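Local coordinates for avidin-related protein 4/5 (Gallus gallus, PDB 2OF8) that binds biotin-type ligands with high affinity, probably much as avidin does, and here holds a biotin 4-nitroanilide in one end of its barrel, at residues 16-21 and 31-36; 10-15 and 116-121; 95-100 and 110-115; 45-50 and 68-73. The protein carries 2 engineered substitutions. All blocks are in the same frame, centred on the assembly; numbering follows the deposited sequence. Where two conformers were deposited one is given.

Contact 1 (16-21 and 31-36); sequences SIMTIR and GTYLTA. With BNI (5-(2-oxo-hexahydro-thieno[3,4-D]imidazol-6-yl)-pentanoic acid (4-nitro-phenyl)-amide), chain C.
S16 holds OG anti to its own carbonyl carbon (chi1 -58°), aimed across at T35 and A36, while Y33 sets its ring anti to the backbone N (chi1 -158°), beside S16 CB. With T35 OG1, the two hydroxyls so placed converge on the ureido group of the bound biotin 4-nitroanilide. S16 OG and Y33 OH each donate to ligand O3, at 2.7 Å in both cases, and O3 lies at the edge of the tyrosine ring, in its plane. T35 OG1 takes the ligand N2 hydrogen in a nearly straight bond of 2.9 Å, and is itself hydrogen-bonded to V37 O. While donating to O3, S16 OG also accepts from A36 N at 2.9 Å, so two bonds hold its rotation. Behind the hydroxyls, M18 CB presses on Y33 CD2 at 3.5 Å, and its sulfur makes an oblique Met-aromatic contact with the same ring. F77 and W68 also pack on Y33.

On the face of T19 and T32 the two side chains lie side by side. Their OG1 atoms share a water, 2.8 Å from T19 OG1 and 2.9 Å from T32 OG1; K9 NZ is a further partner of T19. A side chain at G31 would run into T19 O. I17 with L34 and T19 with T32 are hydrogen-bonded antiparallel pairs; the two strands form a beta hairpin of the avidin barrel, and the loop residues at its pocket end help to bind the biotin ureido head.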
# COMPACT_ATOMS: atom_id res chain seq x y z
N SER A 16 -1.76 -8.28 19.01
CA SER A 16 -0.77 -7.35 19.52
C SER A 16 -1.39 -6.38 20.51
O SER A 16 -2.58 -6.11 20.46
CB SER A 16 -0.14 -6.57 18.37
OG SER A 16 0.44 -7.46 17.45
N ILE A 17 -0.56 -5.85 21.40
CA ILE A 17 -0.98 -4.89 22.42
C ILE A 17 -0.16 -3.64 22.28
O ILE A 17 1.05 -3.69 22.13
CB ILE A 17 -0.79 -5.45 23.85
CG1 ILE A 17 -1.58 -6.73 24.03
CG2 ILE A 17 -1.22 -4.40 24.91
CD1 ILE A 17 -1.34 -7.39 25.36
N MET A 18 -0.80 -2.49 22.35
CA MET A 18 -0.03 -1.26 22.49
C MET A 18 -0.62 -0.38 23.57
O MET A 18 -1.82 -0.40 23.86
CB MET A 18 0.13 -0.51 21.18
CG MET A 18 -1.13 0.06 20.67
SD MET A 18 -0.84 1.28 19.26
CE MET A 18 -2.52 1.74 19.05
N THR A 19 0.27 0.39 24.16
CA THR A 19 -0.06 1.29 25.25
C THR A 19 0.39 2.68 24.83
O THR A 19 1.55 2.88 24.50
CB THR A 19 0.69 0.87 26.52
OG1 THR A 19 0.39 -0.50 26.83
CG2 THR A 19 0.21 1.66 27.74
N ILE A 20 -0.55 3.62 24.81
CA ILE A 20 -0.27 4.99 24.44
C ILE A 20 -0.38 5.85 25.70
O ILE A 20 -1.32 5.72 26.48
CB ILE A 20 -1.23 5.45 23.33
CG1 ILE A 20 -0.94 4.64 22.05
CG2 ILE A 20 -1.08 6.96 23.06
CD1 ILE A 20 -1.87 4.91 20.90
N ARG A 21 0.62 6.71 25.90
CA ARG A 21 0.67 7.57 27.08
C ARG A 21 -0.08 8.88 26.78
O ARG A 21 -0.88 8.95 25.86
CB ARG A 21 2.14 7.82 27.47
CG ARG A 21 2.94 6.56 27.80
CD ARG A 21 4.32 6.87 28.38
NE ARG A 21 5.12 5.68 28.69
CZ ARG A 21 5.76 4.92 27.80
NH1 ARG A 21 5.71 5.21 26.50
NH2 ARG A 21 6.46 3.87 28.20
N GLY A 31 4.56 5.73 23.46
CA GLY A 31 3.95 4.51 23.94
C GLY A 31 4.85 3.33 23.69
O GLY A 31 6.02 3.47 23.34
N THR A 32 4.29 2.15 23.90
CA THR A 32 4.98 0.91 23.63
C THR A 32 4.08 -0.01 22.84
O THR A 32 2.86 0.11 22.85
CB THR A 32 5.40 0.20 24.93
OG1 THR A 32 4.23 -0.12 25.68
CG2 THR A 32 6.24 1.11 25.82
N TYR A 33 4.71 -0.95 22.15
CA TYR A 33 4.03 -1.86 21.26
C TYR A 33 4.62 -3.25 21.47
O TYR A 33 5.83 -3.43 21.35
CB TYR A 33 4.23 -1.42 19.80
CG TYR A 33 3.18 -1.95 18.84
CD1 TYR A 33 3.21 -3.27 18.40
CD2 TYR A 33 2.17 -1.14 18.36
CE1 TYR A 33 2.25 -3.76 17.52
CE2 TYR A 33 1.21 -1.61 17.48
CZ TYR A 33 1.24 -2.92 17.07
OH TYR A 33 0.27 -3.35 16.19
N LEU A 34 3.77 -4.22 21.79
CA LEU A 34 4.14 -5.62 21.92
C LEU A 34 3.46 -6.37 20.78
O LEU A 34 2.26 -6.64 20.83
CB LEU A 34 3.73 -6.18 23.28
CG LEU A 34 4.27 -7.59 23.56
CD1 LEU A 34 5.78 -7.62 23.59
CD2 LEU A 34 3.71 -8.11 24.88
N THR A 35 4.22 -6.64 19.72
CA THR A 35 3.66 -7.36 18.60
C THR A 35 3.48 -8.84 18.93
O THR A 35 4.33 -9.45 19.58
CB THR A 35 4.48 -7.17 17.32
OG1 THR A 35 3.83 -7.88 16.25
CG2 THR A 35 5.93 -7.70 17.42
N ALA A 36 2.38 -9.42 18.47
CA ALA A 36 2.13 -10.85 18.62
C ALA A 36 2.92 -11.67 17.61
O ALA A 36 3.12 -12.87 17.83
CB ALA A 36 0.64 -11.15 18.50
C1 BNI C . 9.27 -7.69 12.03
C10 BNI C . 9.09 -6.73 13.21
C9 BNI C . 7.70 -6.82 13.83
C8 BNI C . 6.62 -6.39 12.85
C7 BNI C . 5.24 -6.72 13.37
C2 BNI C . 4.13 -6.28 12.34
C6 BNI C . 2.42 -4.75 11.27
C4 BNI C . 2.71 -6.86 12.63
C5 BNI C . 1.70 -5.95 11.91
C3 BNI C . 1.19 -6.06 14.16
O2 BNI C . 8.83 -8.83 12.06
O3 BNI C . 0.59 -5.87 15.24
N1 BNI C . 0.81 -5.56 12.98
N2 BNI C . 2.29 -6.79 14.01
S1 BNI C . 3.87 -4.47 12.33
N17 BNI C . 9.87 -7.25 10.92
C18 BNI C . 10.20 -7.89 9.75
C20 BNI C . 11.50 -7.72 9.17
C21 BNI C . 11.82 -8.39 7.94
C22 BNI C . 10.83 -9.24 7.29
C23 BNI C . 9.53 -9.41 7.87
C24 BNI C . 9.21 -8.75 9.09
N25 BNI C . 11.20 -9.94 6.00
O26 BNI C . 12.28 -9.80 5.50
O27 BNI C . 10.42 -10.65 5.43
O HOH W 1 2.15 -2.08 25.24
O HOH W 2 8.10 4.57 24.87

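Contact 2 (10-15 and 116-121); sequences WTNNLG and NNFTRL. With BNI (5-(2-oxo-hexahydro-thieno[3,4-D]imidazol-6-yl)-pentanoic acid (4-nitro-phenyl)-amide), chain C.
The closing seam of the avidin barrel runs through T11 and T119, a hydrogen-bonded antiparallel pair where the first strand, 8-12, meets the last, 111-120. At its pocket end N13 OD1 receives two donors from opposite faces of its amide plane: N117 N at 3.0 Å and N116 ND2 at 2.9 Å, the latter almost perfectly straight (178°). That grip turns N116 OD1 to the bound biotin derivative, whose N1 donates to it at 2.8 Å. The amide of N12 stacks on that of N116, their planes 9° apart, and N12 ND2 donates to ligand O3 at 3.0 Å. N12 OD1 takes L14 N in an Asx turn, and S16 N as well, while N12 CB sits 3.7 Å over the centroid of the F118 ring in a CH-pi contact. L14 packs on W108 of the second subunit.

Farther along, R120 lies over W10: CG stands 3.8 Å above the centroid of the six-membered ring, and W10 CZ2 in turn lies over a face of the guanidinium, the two planes 33° apart. E89 and T7 O hold the arginine's nitrogens, and L6 O takes W10 NE1. An alanine at W10 would probably leave R120 without the surface it lies on, open a gap beside F118 CB and strand L6 O without its indole donor. The polar groups this contact offers the ligand are amides: with N12 ND2 joining the hydroxyls of S16 and Y33 at O3, three donors surround one carbonyl oxygen and would be expected to polarise the ureido group, while N116, held by N13, accepts from its N-H.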
# COMPACT_ATOMS: atom_id res chain seq x y z
N TRP A 10 -4.61 -0.89 24.04
CA TRP A 10 -5.37 -1.38 22.90
C TRP A 10 -4.85 -2.75 22.49
O TRP A 10 -3.68 -3.05 22.67
CB TRP A 10 -5.17 -0.44 21.70
CG TRP A 10 -5.58 0.97 21.93
CD1 TRP A 10 -4.85 1.95 22.51
CD2 TRP A 10 -6.83 1.57 21.55
NE1 TRP A 10 -5.56 3.12 22.52
CE2 TRP A 10 -6.78 2.91 21.94
CE3 TRP A 10 -7.98 1.10 20.91
CZ2 TRP A 10 -7.84 3.80 21.72
CZ3 TRP A 10 -9.03 1.98 20.69
CH2 TRP A 10 -8.95 3.31 21.10
N THR A 11 -5.74 -3.59 21.96
CA THR A 11 -5.34 -4.80 21.24
C THR A 11 -5.74 -4.68 19.80
O THR A 11 -6.66 -3.93 19.49
CB THR A 11 -6.02 -6.05 21.73
OG1 THR A 11 -7.41 -5.98 22.06
CG2 THR A 11 -5.34 -7.34 21.68
N ASN A 12 -5.10 -5.46 18.94
CA ASN A 12 -5.54 -5.55 17.55
C ASN A 12 -5.94 -6.96 17.17
O ASN A 12 -5.88 -7.90 17.98
CB ASN A 12 -4.55 -4.89 16.57
CG ASN A 12 -3.27 -5.69 16.35
OD1 ASN A 12 -3.21 -6.90 16.56
ND2 ASN A 12 -2.23 -4.98 15.92
N ASN A 13 -6.39 -7.09 15.94
CA ASN A 13 -6.93 -8.34 15.42
C ASN A 13 -5.90 -9.48 15.37
O ASN A 13 -6.29 -10.64 15.28
CB ASN A 13 -7.56 -8.11 14.04
CG ASN A 13 -6.58 -7.51 13.06
OD1 ASN A 13 -6.19 -6.34 13.18
ND2 ASN A 13 -6.15 -8.31 12.11
N LEU A 14 -4.61 -9.16 15.40
CA LEU A 14 -3.55 -10.16 15.45
C LEU A 14 -3.15 -10.54 16.88
O LEU A 14 -2.34 -11.44 17.08
CB LEU A 14 -2.30 -9.67 14.71
CG LEU A 14 -2.48 -9.31 13.24
CD1 LEU A 14 -1.19 -8.74 12.67
CD2 LEU A 14 -2.97 -10.49 12.42
N GLY A 15 -3.72 -9.86 17.86
CA GLY A 15 -3.40 -10.08 19.26
C GLY A 15 -2.32 -9.18 19.81
O GLY A 15 -1.98 -9.31 20.98
N ASN A 116 -4.74 -3.10 10.39
CA ASN A 116 -5.06 -3.59 11.72
C ASN A 116 -6.21 -2.79 12.28
O ASN A 116 -6.28 -1.57 12.10
CB ASN A 116 -3.88 -3.44 12.71
CG ASN A 116 -2.87 -4.56 12.64
OD1 ASN A 116 -1.68 -4.31 12.46
ND2 ASN A 116 -3.31 -5.81 12.84
N ASN A 117 -7.10 -3.48 12.98
CA ASN A 117 -8.18 -2.86 13.72
C ASN A 117 -7.88 -3.02 15.20
O ASN A 117 -7.56 -4.12 15.64
CB ASN A 117 -9.49 -3.55 13.32
CG ASN A 117 -9.72 -3.53 11.81
OD1 ASN A 117 -9.54 -2.50 11.18
ND2 ASN A 117 -10.11 -4.67 11.23
N PHE A 118 -7.94 -1.92 15.95
CA PHE A 118 -7.66 -1.93 17.39
C PHE A 118 -8.91 -1.58 18.18
O PHE A 118 -9.68 -0.69 17.80
CB PHE A 118 -6.59 -0.91 17.79
CG PHE A 118 -5.21 -1.13 17.21
CD1 PHE A 118 -4.17 -1.60 18.00
CD2 PHE A 118 -4.93 -0.79 15.89
CE1 PHE A 118 -2.89 -1.75 17.49
CE2 PHE A 118 -3.64 -0.95 15.37
CZ PHE A 118 -2.63 -1.43 16.17
N THR A 119 -9.09 -2.27 19.30
CA THR A 119 -10.11 -1.91 20.29
C THR A 119 -9.46 -1.85 21.67
O THR A 119 -8.38 -2.38 21.89
CB THR A 119 -11.28 -2.91 20.29
OG1 THR A 119 -10.78 -4.24 20.43
CG2 THR A 119 -12.01 -2.91 18.95
N ARG A 120 -10.13 -1.18 22.60
CA ARG A 120 -9.56 -0.95 23.92
C ARG A 120 -9.48 -2.24 24.71
O ARG A 120 -10.34 -3.11 24.61
CB ARG A 120 -10.36 0.10 24.69
CG ARG A 120 -10.10 1.54 24.23
CD ARG A 120 -10.55 2.56 25.26
NE ARG A 120 -10.40 3.96 24.87
CZ ARG A 120 -9.25 4.64 24.86
NH1 ARG A 120 -9.23 5.92 24.51
NH2 ARG A 120 -8.10 4.05 25.18
N LEU A 121 -8.41 -2.39 25.48
CA LEU A 121 -8.24 -3.61 26.25
C LEU A 121 -9.37 -3.78 27.27
O LEU A 121 -9.98 -4.85 27.36
CB LEU A 121 -6.87 -3.64 26.93
CG LEU A 121 -6.62 -4.83 27.86
CD1 LEU A 121 -6.80 -6.15 27.12
CD2 LEU A 121 -5.24 -4.73 28.48
C1 BNI C . 9.27 -7.69 12.03
C10 BNI C . 9.09 -6.73 13.21
C9 BNI C . 7.70 -6.82 13.83
C8 BNI C . 6.62 -6.39 12.85
C7 BNI C . 5.24 -6.72 13.37
C2 BNI C . 4.13 -6.28 12.34
C6 BNI C . 2.42 -4.75 11.27
C4 BNI C . 2.71 -6.86 12.63
C5 BNI C . 1.70 -5.95 11.91
C3 BNI C . 1.19 -6.06 14.16
O2 BNI C . 8.83 -8.83 12.06
O3 BNI C . 0.59 -5.87 15.24
N1 BNI C . 0.81 -5.56 12.98
N2 BNI C . 2.29 -6.79 14.01
S1 BNI C . 3.87 -4.47 12.33
N17 BNI C . 9.87 -7.25 10.92
C18 BNI C . 10.20 -7.89 9.75
C20 BNI C . 11.50 -7.72 9.17
C21 BNI C . 11.82 -8.39 7.94
C22 BNI C . 10.83 -9.24 7.29
C23 BNI C . 9.53 -9.41 7.87
C24 BNI C . 9.21 -8.75 9.09
N25 BNI C . 11.20 -9.94 6.00
O26 BNI C . 12.28 -9.80 5.50
O27 BNI C . 10.42 -10.65 5.43

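Contact 3 (95-100 and 110-115); sequences WLLRSS and ATRVGY. With BNI (5-(2-oxo-hexahydro-thieno[3,4-D]imidazol-6-yl)-pentanoic acid (4-nitro-phenyl)-amide), chain C.
W95 starts at CB with CG set between the backbone N and the carbonyl carbon (chi1 54°), which lays its indole against G114. From CG the pyrrole side runs by way of CD1, 3.6 Å from G114 O, to NE1, which makes a weak, bent hydrogen bond of 3.1 Å to Y115 O. Over one face CE2 meets ligand C6 at 3.2 Å; against the opposite face G114 CA lies 3.5 Å from CZ2. CZ3, toward the tip, meets V113 C at 3.7 Å. The indole is thus sandwiched between backbone and the bicyclic head of the ligand; a CB on G114 would collide with CZ2. A serine in place of W95 would probably leave C6 of the ligand without its aromatic floor and open a gap over G114. Nearer the nitroanilide, nitro O27 lies over a face of the R112 guanidinium, and a water bridges R112 NH1 and L97 O. R112 NE bonds K109 O of the second subunit. Strands 89-98 and 111-120 pair antiparallel here, with strand 74-83 flanking the first; L96 and V113, on the opposite face from W95, pack against V113 of the second subunit.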
# COMPACT_ATOMS: atom_id res chain seq x y z
N TRP A 95 -0.85 -0.01 7.67
CA TRP A 95 0.55 0.07 8.04
C TRP A 95 1.46 -0.26 6.88
O TRP A 95 1.09 -0.96 5.94
CB TRP A 95 0.87 -0.80 9.26
CG TRP A 95 0.47 -2.25 9.16
CD1 TRP A 95 -0.62 -2.83 9.73
CD2 TRP A 95 1.17 -3.30 8.48
NE1 TRP A 95 -0.64 -4.18 9.46
CE2 TRP A 95 0.45 -4.50 8.70
CE3 TRP A 95 2.36 -3.37 7.75
CZ2 TRP A 95 0.86 -5.72 8.19
CZ3 TRP A 95 2.77 -4.59 7.24
CH2 TRP A 95 2.01 -5.75 7.46
N LEU A 96 2.68 0.27 6.99
CA LEU A 96 3.81 -0.10 6.13
C LEU A 96 4.95 -0.58 7.03
O LEU A 96 5.32 0.10 7.99
CB LEU A 96 4.32 1.08 5.31
CG LEU A 96 3.34 1.68 4.30
CD1 LEU A 96 3.91 2.96 3.73
CD2 LEU A 96 3.01 0.71 3.19
N LEU A 97 5.49 -1.75 6.72
CA LEU A 97 6.61 -2.34 7.43
C LEU A 97 7.82 -2.32 6.49
O LEU A 97 7.82 -2.98 5.44
CB LEU A 97 6.27 -3.77 7.87
CG LEU A 97 7.39 -4.67 8.42
CD1 LEU A 97 8.22 -4.13 9.55
CD2 LEU A 97 6.78 -5.99 8.86
N ARG A 98 8.82 -1.52 6.87
CA ARG A 98 10.05 -1.39 6.12
C ARG A 98 11.12 -2.30 6.69
O ARG A 98 11.54 -2.14 7.83
CB ARG A 98 10.55 0.05 6.19
CG ARG A 98 11.90 0.25 5.53
CD ARG A 98 11.86 0.12 4.05
NE ARG A 98 13.17 -0.09 3.45
CZ ARG A 98 13.49 0.28 2.22
NH1 ARG A 98 12.65 0.98 1.47
NH2 ARG A 98 14.67 -0.06 1.73
N SER A 99 11.57 -3.24 5.87
CA SER A 99 12.72 -4.07 6.20
C SER A 99 14.01 -3.39 5.77
O SER A 99 14.03 -2.54 4.89
CB SER A 99 12.62 -5.42 5.51
OG SER A 99 11.51 -6.15 6.00
N SER A 100 15.10 -3.78 6.43
CA SER A 100 16.42 -3.31 6.06
C SER A 100 17.00 -4.22 5.00
O SER A 100 17.08 -5.44 5.19
CB SER A 100 17.32 -3.35 7.29
OG SER A 100 18.66 -3.06 6.96
N ALA A 110 11.45 -4.23 -0.10
CA ALA A 110 11.62 -3.93 1.32
C ALA A 110 10.40 -3.39 2.05
O ALA A 110 10.51 -3.09 3.24
CB ALA A 110 12.76 -2.94 1.49
N THR A 111 9.25 -3.22 1.39
CA THR A 111 8.10 -2.62 2.05
C THR A 111 6.87 -3.51 1.96
O THR A 111 6.37 -3.80 0.88
CB THR A 111 7.77 -1.25 1.46
OG1 THR A 111 8.93 -0.41 1.50
CG2 THR A 111 6.72 -0.53 2.33
N ARG A 112 6.38 -3.92 3.13
CA ARG A 112 5.14 -4.68 3.26
C ARG A 112 4.02 -3.73 3.69
O ARG A 112 4.27 -2.70 4.32
CB ARG A 112 5.31 -5.79 4.29
CG ARG A 112 6.10 -6.97 3.78
CD ARG A 112 6.51 -7.94 4.87
NE ARG A 112 7.12 -9.14 4.29
CZ ARG A 112 8.36 -9.21 3.78
NH1 ARG A 112 9.19 -8.17 3.80
NH2 ARG A 112 8.78 -10.36 3.25
N VAL A 113 2.79 -4.11 3.34
CA VAL A 113 1.61 -3.34 3.68
C VAL A 113 0.57 -4.26 4.32
O VAL A 113 0.50 -5.45 4.01
CB VAL A 113 1.05 -2.61 2.42
CG1 VAL A 113 0.58 -3.59 1.35
CG2 VAL A 113 -0.06 -1.63 2.78
N GLY A 114 -0.25 -3.69 5.18
CA GLY A 114 -1.34 -4.43 5.78
C GLY A 114 -2.27 -3.52 6.55
O GLY A 114 -2.17 -2.30 6.49
N TYR A 115 -3.21 -4.14 7.25
CA TYR A 115 -4.20 -3.43 8.05
C TYR A 115 -4.15 -3.89 9.50
O TYR A 115 -3.63 -4.96 9.80
CB TYR A 115 -5.62 -3.64 7.51
CG TYR A 115 -6.25 -5.00 7.80
CD1 TYR A 115 -7.11 -5.16 8.89
CD2 TYR A 115 -6.05 -6.09 6.96
CE1 TYR A 115 -7.71 -6.38 9.15
CE2 TYR A 115 -6.66 -7.32 7.22
CZ TYR A 115 -7.49 -7.45 8.30
OH TYR A 115 -8.10 -8.67 8.53
C1 BNI C . 9.27 -7.69 12.03
C10 BNI C . 9.09 -6.73 13.21
C9 BNI C . 7.70 -6.82 13.83
C8 BNI C . 6.62 -6.39 12.85
C7 BNI C . 5.24 -6.72 13.37
C2 BNI C . 4.13 -6.28 12.34
C6 BNI C . 2.42 -4.75 11.27
C4 BNI C . 2.71 -6.86 12.63
C5 BNI C . 1.70 -5.95 11.91
C3 BNI C . 1.19 -6.06 14.16
O2 BNI C . 8.83 -8.83 12.06
O3 BNI C . 0.59 -5.87 15.24
N1 BNI C . 0.81 -5.56 12.98
N2 BNI C . 2.29 -6.79 14.01
S1 BNI C . 3.87 -4.47 12.33
N17 BNI C . 9.87 -7.25 10.92
C18 BNI C . 10.20 -7.89 9.75
C20 BNI C . 11.50 -7.72 9.17
C21 BNI C . 11.82 -8.39 7.94
C22 BNI C . 10.83 -9.24 7.29
C23 BNI C . 9.53 -9.41 7.87
C24 BNI C . 9.21 -8.75 9.09
N25 BNI C . 11.20 -9.94 6.00
O26 BNI C . 12.28 -9.80 5.50
O27 BNI C . 10.42 -10.65 5.43
O HOH W 3 9.09 -5.56 4.93
O HOH W 4 9.95 2.08 2.07

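Contact 4 (45-50 and 68-73); sequences TLSPLL and WNFSES. With BNI (5-(2-oxo-hexahydro-thieno[3,4-D]imidazol-6-yl)-pentanoic acid (4-nitro-phenyl)-amide), chain C.
S47 OG sits at the tight end, accepting from N69 N at 3.0 Å and donating to T45 O, also at 3.0 Å. With OG anti to the carbonyl carbon (chi1 -65°) the hydroxyl reaches both and ties the start of strand 47-53 to the loop. Close by, T45 N approaches the F70 ring obliquely, 3.3 Å from F70 CD1, and W68 CE3 comes within 3.7 Å of S47 OG. Both aromatic residues border the pocket, W68 with its ring face: ligand C9 rides 3.6 Å above the centre of the W68 indole, and W68 CZ2 touches ligand S1 at 3.6 Å. F70 CZ adds an oblique touch on the same pentanoyl chain.

W68 is one of the aromatic walls of the avidin-type biotin site, here belonging to the loop between strands 61-67 and 74-83. Its NE1 is hydrogen-bonded to T75 OG1, and its ring meets Y33 at about a right angle. The other side is looser and wetter. N69 leans its amide on P48, OD1 standing 3.4 Å from P48 CD, while a water links N69 ND2 and L46 O, accepting from the amide and donating to the carbonyl. T45, L46 and N69 are exposed.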
# COMPACT_ATOMS: atom_id res chain seq x y z
N THR A 45 10.60 -8.26 21.55
CA THR A 45 10.64 -7.49 22.79
C THR A 45 9.76 -6.25 22.64
O THR A 45 9.50 -5.76 21.53
CB THR A 45 12.07 -7.04 23.14
OG1 THR A 45 12.58 -6.24 22.06
CG2 THR A 45 13.00 -8.25 23.30
N LEU A 46 9.29 -5.75 23.78
CA LEU A 46 8.52 -4.52 23.84
C LEU A 46 9.29 -3.40 23.15
O LEU A 46 10.48 -3.23 23.39
CB LEU A 46 8.26 -4.17 25.30
CG LEU A 46 7.25 -3.05 25.55
CD1 LEU A 46 5.84 -3.46 25.11
CD2 LEU A 46 7.26 -2.65 27.01
N SER A 47 8.61 -2.65 22.30
CA SER A 47 9.26 -1.66 21.45
C SER A 47 8.56 -0.31 21.56
O SER A 47 7.35 -0.23 21.72
CB SER A 47 9.25 -2.16 20.01
OG SER A 47 10.05 -3.33 19.88
N PRO A 48 9.33 0.77 21.46
CA PRO A 48 8.76 2.11 21.57
C PRO A 48 8.07 2.60 20.31
O PRO A 48 8.45 2.24 19.20
CB PRO A 48 9.98 2.98 21.86
CG PRO A 48 11.06 2.29 21.14
CD PRO A 48 10.79 0.82 21.29
N LEU A 49 7.07 3.45 20.51
CA LEU A 49 6.40 4.13 19.42
C LEU A 49 6.32 5.63 19.72
O LEU A 49 6.35 6.06 20.87
CB LEU A 49 5.00 3.54 19.17
CG LEU A 49 3.92 3.79 20.23
CD1 LEU A 49 3.17 5.10 20.00
CD2 LEU A 49 2.95 2.63 20.26
N LEU A 50 6.23 6.41 18.65
CA LEU A 50 6.12 7.85 18.72
C LEU A 50 5.22 8.30 17.59
O LEU A 50 5.43 7.89 16.44
CB LEU A 50 7.51 8.44 18.55
CG LEU A 50 7.77 9.90 18.86
CD1 LEU A 50 7.34 10.24 20.26
CD2 LEU A 50 9.26 10.15 18.69
N TRP A 68 11.23 -1.14 16.17
CA TRP A 68 11.36 -2.47 16.75
C TRP A 68 12.72 -2.58 17.42
O TRP A 68 13.74 -2.27 16.82
CB TRP A 68 11.17 -3.55 15.68
CG TRP A 68 9.86 -3.40 14.99
CD1 TRP A 68 9.65 -2.98 13.71
CD2 TRP A 68 8.55 -3.57 15.57
NE1 TRP A 68 8.31 -2.91 13.44
CE2 TRP A 68 7.61 -3.26 14.56
CE3 TRP A 68 8.08 -3.98 16.82
CZ2 TRP A 68 6.24 -3.33 14.77
CZ3 TRP A 68 6.71 -4.06 17.03
CH2 TRP A 68 5.80 -3.74 16.01
N ASN A 69 12.74 -3.04 18.67
CA ASN A 69 13.98 -3.10 19.44
C ASN A 69 14.75 -4.39 19.22
O ASN A 69 15.82 -4.57 19.80
CB ASN A 69 13.70 -2.92 20.93
CG ASN A 69 13.63 -1.47 21.36
OD1 ASN A 69 13.79 -0.54 20.56
ND2 ASN A 69 13.39 -1.26 22.64
N PHE A 70 14.21 -5.27 18.39
CA PHE A 70 14.76 -6.61 18.14
C PHE A 70 15.00 -6.87 16.66
O PHE A 70 15.33 -7.99 16.28
CB PHE A 70 13.81 -7.67 18.72
CG PHE A 70 12.42 -7.60 18.14
CD1 PHE A 70 11.47 -6.77 18.69
CD2 PHE A 70 12.09 -8.36 17.03
CE1 PHE A 70 10.19 -6.69 18.15
CE2 PHE A 70 10.81 -8.28 16.49
CZ PHE A 70 9.87 -7.45 17.05
N SER A 71 14.82 -5.84 15.83
CA SER A 71 14.91 -5.96 14.38
C SER A 71 15.48 -4.65 13.84
O SER A 71 15.40 -3.62 14.50
CB SER A 71 13.50 -6.19 13.82
OG SER A 71 13.44 -6.22 12.40
N GLU A 72 16.02 -4.69 12.63
CA GLU A 72 16.43 -3.47 11.93
C GLU A 72 15.29 -2.81 11.15
O GLU A 72 15.48 -1.76 10.54
CB GLU A 72 17.60 -3.76 10.99
CG GLU A 72 18.88 -4.16 11.71
CD GLU A 72 19.29 -3.13 12.74
OE1 GLU A 72 19.34 -1.93 12.39
OE2 GLU A 72 19.52 -3.52 13.90
N SER A 73 14.11 -3.44 11.18
CA SER A 73 12.93 -2.95 10.48
C SER A 73 12.20 -1.87 11.30
O SER A 73 12.44 -1.69 12.49
CB SER A 73 11.99 -4.11 10.14
OG SER A 73 11.44 -4.71 11.30
C1 BNI C . 9.27 -7.69 12.03
C10 BNI C . 9.09 -6.73 13.21
C9 BNI C . 7.70 -6.82 13.83
C8 BNI C . 6.62 -6.39 12.85
C7 BNI C . 5.24 -6.72 13.37
C2 BNI C . 4.13 -6.28 12.34
C6 BNI C . 2.42 -4.75 11.27
C4 BNI C . 2.71 -6.86 12.63
C5 BNI C . 1.70 -5.95 11.91
C3 BNI C . 1.19 -6.06 14.16
O2 BNI C . 8.83 -8.83 12.06
O3 BNI C . 0.59 -5.87 15.24
N1 BNI C . 0.81 -5.56 12.98
N2 BNI C . 2.29 -6.79 14.01
S1 BNI C . 3.87 -4.47 12.33
N17 BNI C . 9.87 -7.25 10.92
C18 BNI C . 10.20 -7.89 9.75
C20 BNI C . 11.50 -7.72 9.17
C21 BNI C . 11.82 -8.39 7.94
C22 BNI C . 10.83 -9.24 7.29
C23 BNI C . 9.53 -9.41 7.87
C24 BNI C . 9.21 -8.75 9.09
N25 BNI C . 11.20 -9.94 6.00
O26 BNI C . 12.28 -9.80 5.50
O27 BNI C . 10.42 -10.65 5.43
O HOH W 5 12.90 -3.61 24.48

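All four contacts belong to one eight-stranded barrel and reach the same ligand at different points along it. Contacts 1 and 2 share the ureido head and touch through neighbouring strands 8-12 and 17-20, but hydroxyls serve it in contact 1 and amides in contact 2. Contact 3 joins contact 2 along strand 111-120 and is the most buried of the four, backed by other subunits; its chemistry is aromatic, with an arginine beside the nitro group. Contact 4 is the smallest, a strand start against a loop, held by one cross-segment hydrogen bond and a water, and meets contact 1 where strands 28-34 and 47-53 pair. Contacts 1, 2 and 4 each mix buried and exposed residues.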